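Local coordinates for threonine phosphate decarboxylase-like enzyme (Sulfurospirillum multivorans, PDB 6OUX), which catalyses the pyridoxal phosphate-dependent decarboxylation of L-serine O-phosphate to ethanolamine O-phosphate, a precursor for the nucleotide loop linkage of norcobamides, at residues A[18-23]-A[27-32]; A[107-112]-A[130-135]. All coordinates share one frame; numbering follows the deposited sequence.

Contact 1 (A[18-23]-A[27-32])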
loop_
_atom_site.group_PDB
_atom_site.type_symbol
_atom_site.label_atom_id
_atom_site.label_comp_id
_atom_site.label_asym_id
_atom_site.label_seq_id
_atom_site.Cartn_x
_atom_site.Cartn_y
_atom_site.Cartn_z
ATOM N N HIS A 18 -9.675 17.428 -23.531
ATOM C CA HIS A 18 -8.496 18.200 -23.075
ATOM C C HIS A 18 -8.668 19.117 -21.860
ATOM O O HIS A 18 -7.753 19.266 -21.065
ATOM C CB HIS A 18 -7.955 19.042 -24.212
ATOM C CG HIS A 18 -7.256 18.256 -25.284
ATOM N ND1 HIS A 18 -6.844 16.946 -25.124
ATOM C CD2 HIS A 18 -6.855 18.622 -26.525
ATOM C CE1 HIS A 18 -6.236 16.538 -26.225
ATOM N NE2 HIS A 18 -6.220 17.542 -27.085
ATOM N N ALA A 19 -9.791 19.781 -21.720
ATOM C CA ALA A 19 -10.020 20.610 -20.516
ATOM C C ALA A 19 -9.787 19.819 -19.212
ATOM O O ALA A 19 -9.427 20.404 -18.180
ATOM C CB ALA A 19 -11.442 21.183 -20.504
ATOM N N LEU A 20 -10.035 18.503 -19.254
ATOM C CA LEU A 20 -9.932 17.652 -18.054
ATOM C C LEU A 20 -8.518 17.564 -17.445
ATOM O O LEU A 20 -7.512 17.661 -18.158
ATOM C CB LEU A 20 -10.441 16.260 -18.370
ATOM C CG LEU A 20 -11.919 16.204 -18.623
ATOM C CD1 LEU A 20 -12.261 14.878 -19.276
ATOM C CD2 LEU A 20 -12.664 16.376 -17.306
ATOM N N LYS A 21 -8.479 17.404 -16.117
ATOM C CA LYS A 21 -7.242 17.077 -15.393
ATOM C C LYS A 21 -6.449 15.973 -16.137
ATOM O O LYS A 21 -6.978 14.879 -16.396
ATOM C CB LYS A 21 -7.509 16.572 -13.956
ATOM C CG LYS A 21 -8.214 17.515 -13.004
ATOM C CD LYS A 21 -7.807 18.973 -13.155
ATOM C CE LYS A 21 -8.221 19.805 -11.935
ATOM N NZ LYS A 21 -7.077 20.094 -11.017
ATOM N N GLN A 22 -5.208 16.305 -16.485
ATOM C CA GLN A 22 -4.173 15.332 -16.851
ATOM C C GLN A 22 -3.376 14.765 -15.656
ATOM O O GLN A 22 -3.300 15.383 -14.600
ATOM C CB GLN A 22 -3.158 16.012 -17.743
ATOM C CG GLN A 22 -3.594 16.204 -19.171
ATOM C CD GLN A 22 -2.416 16.579 -20.055
ATOM O OE1 GLN A 22 -1.276 16.140 -19.834
ATOM N NE2 GLN A 22 -2.677 17.418 -21.046
ATOM N N ASN A 23 -2.787 13.576 -15.841
ATOM C CA ASN A 23 -1.833 13.013 -14.913
ATOM C C ASN A 23 -0.835 12.117 -15.633
ATOM O O ASN A 23 -0.998 11.723 -16.780
ATOM C CB ASN A 23 -2.539 12.226 -13.815
ATOM C CG ASN A 23 -3.331 11.058 -14.359
ATOM O OD1 ASN A 23 -4.529 11.159 -14.629
ATOM N ND2 ASN A 23 -2.667 9.948 -14.537
ATOM N N HIS A 27 -4.113 6.305 -17.222
ATOM C CA HIS A 27 -5.327 7.015 -17.710
ATOM C C HIS A 27 -5.220 8.525 -17.509
ATOM O O HIS A 27 -5.503 9.029 -16.411
ATOM C CB HIS A 27 -6.579 6.558 -16.985
ATOM C CG HIS A 27 -6.830 5.097 -17.087
ATOM N ND1 HIS A 27 -6.321 4.196 -16.185
ATOM C CD2 HIS A 27 -7.563 4.375 -17.969
ATOM C CE1 HIS A 27 -6.736 2.980 -16.503
ATOM N NE2 HIS A 27 -7.482 3.061 -17.585
ATOM N N SER A 28 -4.845 9.220 -18.567
ATOM C CA SER A 28 -4.851 10.677 -18.585
ATOM C C SER A 28 -5.644 11.182 -19.790
ATOM O O SER A 28 -5.230 11.011 -20.963
ATOM C CB SER A 28 -3.435 11.220 -18.661
ATOM O OG SER A 28 -3.413 12.645 -18.449
ATOM N N PRO A 29 -6.801 11.765 -19.537
ATOM C CA PRO A 29 -7.443 11.966 -18.211
ATOM C C PRO A 29 -7.940 10.687 -17.508
ATOM O O PRO A 29 -8.045 9.602 -18.139
ATOM C CB PRO A 29 -8.607 12.888 -18.527
ATOM C CG PRO A 29 -8.895 12.669 -20.002
ATOM C CD PRO A 29 -7.559 12.391 -20.629
ATOM N N SER A 30 -8.272 10.827 -16.227
ATOM C CA SER A 30 -8.660 9.698 -15.414
ATOM C C SER A 30 -9.972 9.207 -15.887
ATOM O O SER A 30 -10.754 9.984 -16.391
ATOM C CB SER A 30 -8.795 10.095 -13.933
ATOM O OG SER A 30 -10.094 10.608 -13.651
ATOM N N MET A 31 -10.226 7.919 -15.706
ATOM C CA MET A 31 -11.522 7.316 -16.006
ATOM C C MET A 31 -12.703 7.870 -15.211
ATOM O O MET A 31 -13.826 7.921 -15.721
ATOM C CB MET A 31 -11.497 5.815 -15.740
ATOM C CG MET A 31 -12.337 5.065 -16.731
ATOM S SD MET A 31 -11.446 4.838 -18.285
ATOM C CE MET A 31 -11.843 3.121 -18.486
ATOM N N GLU A 32 -12.457 8.231 -13.963
ATOM C CA GLU A 32 -13.479 8.821 -13.103
ATOM C C GLU A 32 -13.899 10.190 -13.665
ATOM O O GLU A 32 -15.076 10.546 -13.632
ATOM C CB GLU A 32 -12.934 8.949 -11.676
ATOM C CG GLU A 32 -12.542 7.609 -11.030
ATOM C CD GLU A 32 -11.061 7.214 -11.144
ATOM O OE1 GLU A 32 -10.377 7.611 -12.121
ATOM O OE2 GLU A 32 -10.580 6.477 -10.246
HETATM O O HOH W 1 -8.389 13.394 -15.017
HETATM O O HOH W 2 -1.660 13.131 -20.270
#
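Asn23 and Ser28 make the direct hydrogen bond of this short loop: the backbone N of Asn23 donates to Ser28 OG over 2.8 Å, with an N-H...O angle of 161°. Ser28 presents its hydroxyl because OG lies opposite the backbone N (chi1 -170°), which carries it across to the other arm. Serine suits the place, being small enough for a close loop and able to take a main-chain N-H. The side chain of Asn23 lies beside the His27 carbonyl, its CG 3.6 Å from His27 O. An alanine here removes the amide next to that carbonyl and would probably leave a gap there.

Two waters extend the polar contact. One joins the backbones, donating to Lys21 O at 2.5 Å and accepting from Ser30 N at 2.8 Å. The other sits 2.6 Å from Ser28 OG and donates a weak bond to Gln22 OE1, reached by a side chain extended beyond CG.

The apolar part is small. Leu20 CB meets Pro29 CB at 3.8 Å, the two side chains crossing at about a right angle, and Pro29 CB also lies 3.3 Å from Lys21 O. A cis peptide bond precedes Pro29, bending the chain sharply there; proline is the residue that most readily accepts this geometry.

Beyond the loop, Ser30 is the N-cap of helix 31-37, its OG bonded to Asp33 N, while Leu20 packs back on Leu34 and Met37 of the same helix. Pro29 O is bonded to Tyr353 OH on strand 352-356, and Ser28 touches Arg355 of that strand, a residue that probably binds O-phospho-L-serine. The loop thus links the C-terminal end of helix 11-19 to the N-terminal start of helix 31-37 beside the likely substrate site.

Contact 2 (A[107-112]-A[130-135]); sequences GATEII and TFSSYY
Tyr134 meets Ile112 and Thr109 of helix 108-116 along one flank of its ring. From CB the chain sets CG opposite the carbonyl carbon (chi1 -56°), which places the ring beside Ile112. Ile112 CG2 then touches CD1 at 3.8 Å and CE1 at 3.9 Å, approaching the ring obliquely. Isoleucine suits this buried place: its branched methyl meets the ring while the side chain also touches Ile206 and Asp208 of strand 204-208. Farther along, Thr109 CG2 stands 4.4 Å from CE1, a looser approach. On one face of the ring, offset toward its rim, Ser132 CB sits 3.7 Å above the ring plane.

In the class-II aminotransferase family to which this enzyme belongs, the glycine-led start of such a helix typically faces the cofactor phosphate, and Gly107, the N-cap, is probably the counterpart here. The loop follows strand 123-128, and Phe131 probably stands at the position of the usual cofactor-stacking aromatic. The Tyr134 side chain is about 5 Å from that of Asn181, a likely substrate-binding residue.

At the tip, Tyr134 OH is hydrogen-bonded to a water 2.5 Å away, held in the plane of the ring at its edge. That water makes a weak bond to Thr109 OG1 at 3.3 Å. Threonine offers a methyl to the ring and a hydroxyl to the water; tyrosine, a ring for Ile112 and a hydroxyl for the same water. Ser132 OG comes within 3.8 Å of Thr109 OG1.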
loop_
_atom_site.group_PDB
_atom_site.type_symbol
_atom_site.label_atom_id
_atom_site.label_comp_id
_atom_site.label_asym_id
_atom_site.label_seq_id
_atom_site.Cartn_x
_atom_site.Cartn_y
_atom_site.Cartn_z
ATOM N N GLY A 107 4.820 -1.712 -5.794
ATOM C CA GLY A 107 5.014 -1.709 -7.234
ATOM C C GLY A 107 6.433 -1.365 -7.532
ATOM O O GLY A 107 7.168 -0.916 -6.646
ATOM N N ALA A 108 6.828 -1.581 -8.778
ATOM C CA ALA A 108 8.174 -1.320 -9.198
ATOM C C ALA A 108 8.533 0.180 -9.074
ATOM O O ALA A 108 9.545 0.558 -8.471
ATOM C CB ALA A 108 8.347 -1.812 -10.622
ATOM N N THR A 109 7.678 1.054 -9.610
ATOM C CA THR A 109 7.900 2.479 -9.552
ATOM C C THR A 109 7.943 3.034 -8.101
ATOM O O THR A 109 8.799 3.822 -7.811
ATOM C CB THR A 109 6.865 3.220 -10.417
ATOM O OG1 THR A 109 6.917 2.650 -11.726
ATOM C CG2 THR A 109 7.214 4.733 -10.516
ATOM N N GLU A 110 7.066 2.573 -7.210
ATOM C CA GLU A 110 7.134 2.925 -5.789
ATOM C C GLU A 110 8.473 2.492 -5.151
ATOM O O GLU A 110 9.055 3.258 -4.347
ATOM C CB GLU A 110 5.973 2.378 -4.958
ATOM C CG GLU A 110 4.542 2.787 -5.363
ATOM C CD GLU A 110 4.053 2.226 -6.718
ATOM O OE1 GLU A 110 4.613 1.277 -7.274
ATOM O OE2 GLU A 110 3.056 2.749 -7.275
ATOM N N ILE A 111 8.953 1.293 -5.487
ATOM C CA ILE A 111 10.230 0.846 -4.970
ATOM C C ILE A 111 11.370 1.721 -5.500
ATOM O O ILE A 111 12.250 2.095 -4.732
ATOM C CB ILE A 111 10.451 -0.642 -5.218
ATOM C CG1 ILE A 111 9.442 -1.433 -4.346
ATOM C CG2 ILE A 111 11.899 -1.038 -4.880
ATOM C CD1 ILE A 111 9.362 -2.918 -4.816
ATOM N N ILE A 112 11.353 2.077 -6.792
ATOM C CA ILE A 112 12.421 2.905 -7.351
ATOM C C ILE A 112 12.425 4.317 -6.774
ATOM O O ILE A 112 13.464 4.884 -6.529
ATOM C CB ILE A 112 12.367 2.919 -8.893
ATOM C CG1 ILE A 112 12.671 1.523 -9.445
ATOM C CG2 ILE A 112 13.367 3.923 -9.483
ATOM C CD1 ILE A 112 12.454 1.389 -10.944
ATOM N N THR A 130 10.990 7.911 -21.187
ATOM C CA THR A 130 10.534 6.859 -20.292
ATOM C C THR A 130 9.164 7.290 -19.821
ATOM O O THR A 130 8.861 8.497 -19.780
ATOM C CB THR A 130 11.463 6.686 -19.028
ATOM O OG1 THR A 130 12.842 6.935 -19.312
ATOM C CG2 THR A 130 11.413 5.377 -18.642
ATOM N N PHE A 131 8.317 6.334 -19.516
ATOM C CA PHE A 131 6.947 6.631 -19.136
ATOM C C PHE A 131 6.830 7.285 -17.755
ATOM O O PHE A 131 6.111 8.259 -17.604
ATOM C CB PHE A 131 6.076 5.385 -19.149
ATOM C CG PHE A 131 4.607 5.681 -19.092
ATOM C CD1 PHE A 131 3.909 5.918 -20.249
ATOM C CD2 PHE A 131 3.937 5.763 -17.894
ATOM C CE1 PHE A 131 2.519 6.211 -20.238
ATOM C CE2 PHE A 131 2.557 6.021 -17.859
ATOM C CZ PHE A 131 1.852 6.246 -19.042
ATOM N N SER A 132 7.500 6.723 -16.763
ATOM C CA SER A 132 7.521 7.296 -15.412
ATOM C C SER A 132 8.560 8.390 -15.243
ATOM O O SER A 132 9.643 8.296 -15.776
ATOM C CB SER A 132 7.846 6.213 -14.414
ATOM O OG SER A 132 6.988 5.137 -14.601
ATOM N N SER A 133 8.209 9.465 -14.551
ATOM C CA SER A 133 9.176 10.495 -14.222
ATOM C C SER A 133 9.785 10.033 -12.927
ATOM O O SER A 133 9.086 9.545 -12.028
ATOM C CB SER A 133 8.549 11.888 -14.027
ATOM O OG SER A 133 8.988 12.732 -15.073
ATOM N N TYR A 134 11.093 10.136 -12.849
ATOM C CA TYR A 134 11.768 9.745 -11.634
ATOM C C TYR A 134 12.418 11.008 -11.000
ATOM O O TYR A 134 12.718 10.981 -9.808
ATOM C CB TYR A 134 12.789 8.614 -11.924
ATOM C CG TYR A 134 12.245 7.310 -12.603
ATOM C CD1 TYR A 134 11.654 6.295 -11.864
ATOM C CD2 TYR A 134 12.344 7.127 -13.993
ATOM C CE1 TYR A 134 11.185 5.122 -12.458
ATOM C CE2 TYR A 134 11.869 5.961 -14.619
ATOM C CZ TYR A 134 11.284 4.962 -13.845
ATOM O OH TYR A 134 10.780 3.800 -14.440
ATOM N N TYR A 135 12.632 12.086 -11.774
ATOM C CA TYR A 135 13.287 13.296 -11.270
ATOM C C TYR A 135 12.582 13.886 -10.037
ATOM O O TYR A 135 13.246 14.507 -9.256
ATOM C CB TYR A 135 13.502 14.398 -12.351
ATOM C CG TYR A 135 12.249 15.186 -12.593
ATOM C CD1 TYR A 135 11.250 14.680 -13.441
ATOM C CD2 TYR A 135 12.022 16.388 -11.955
ATOM C CE1 TYR A 135 10.056 15.366 -13.650
ATOM C CE2 TYR A 135 10.825 17.087 -12.159
ATOM C CZ TYR A 135 9.844 16.559 -12.999
ATOM O OH TYR A 135 8.648 17.193 -13.216
HETATM O O HOH W 3 9.951 2.026 -12.965
#

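Overall arrangement
From the N terminus, helix 11-19 runs into contact 1, which closes a short loop, with three residues between its segments, and leads into helix 31-37. The chain then builds helices 53-68, 73-78 and 84-95 and strand 102-105 before contact 2 opens. Contact 2 spans seventeen residues, including the rest of helix 108-116 and strand 123-128, and ties that helix to the loop leading toward strand 143-148. The two contacts follow in series, neither nested nor crossed. The centres of contact 1 and contact 2 are about 20 Å apart, and the nearest atoms of contact 1 and contact 2 about 6 Å apart. Contact 1 borders the five-stranded sheet and contact 2 the seven-stranded one, and both approach Arg369, a likely substrate-binding residue.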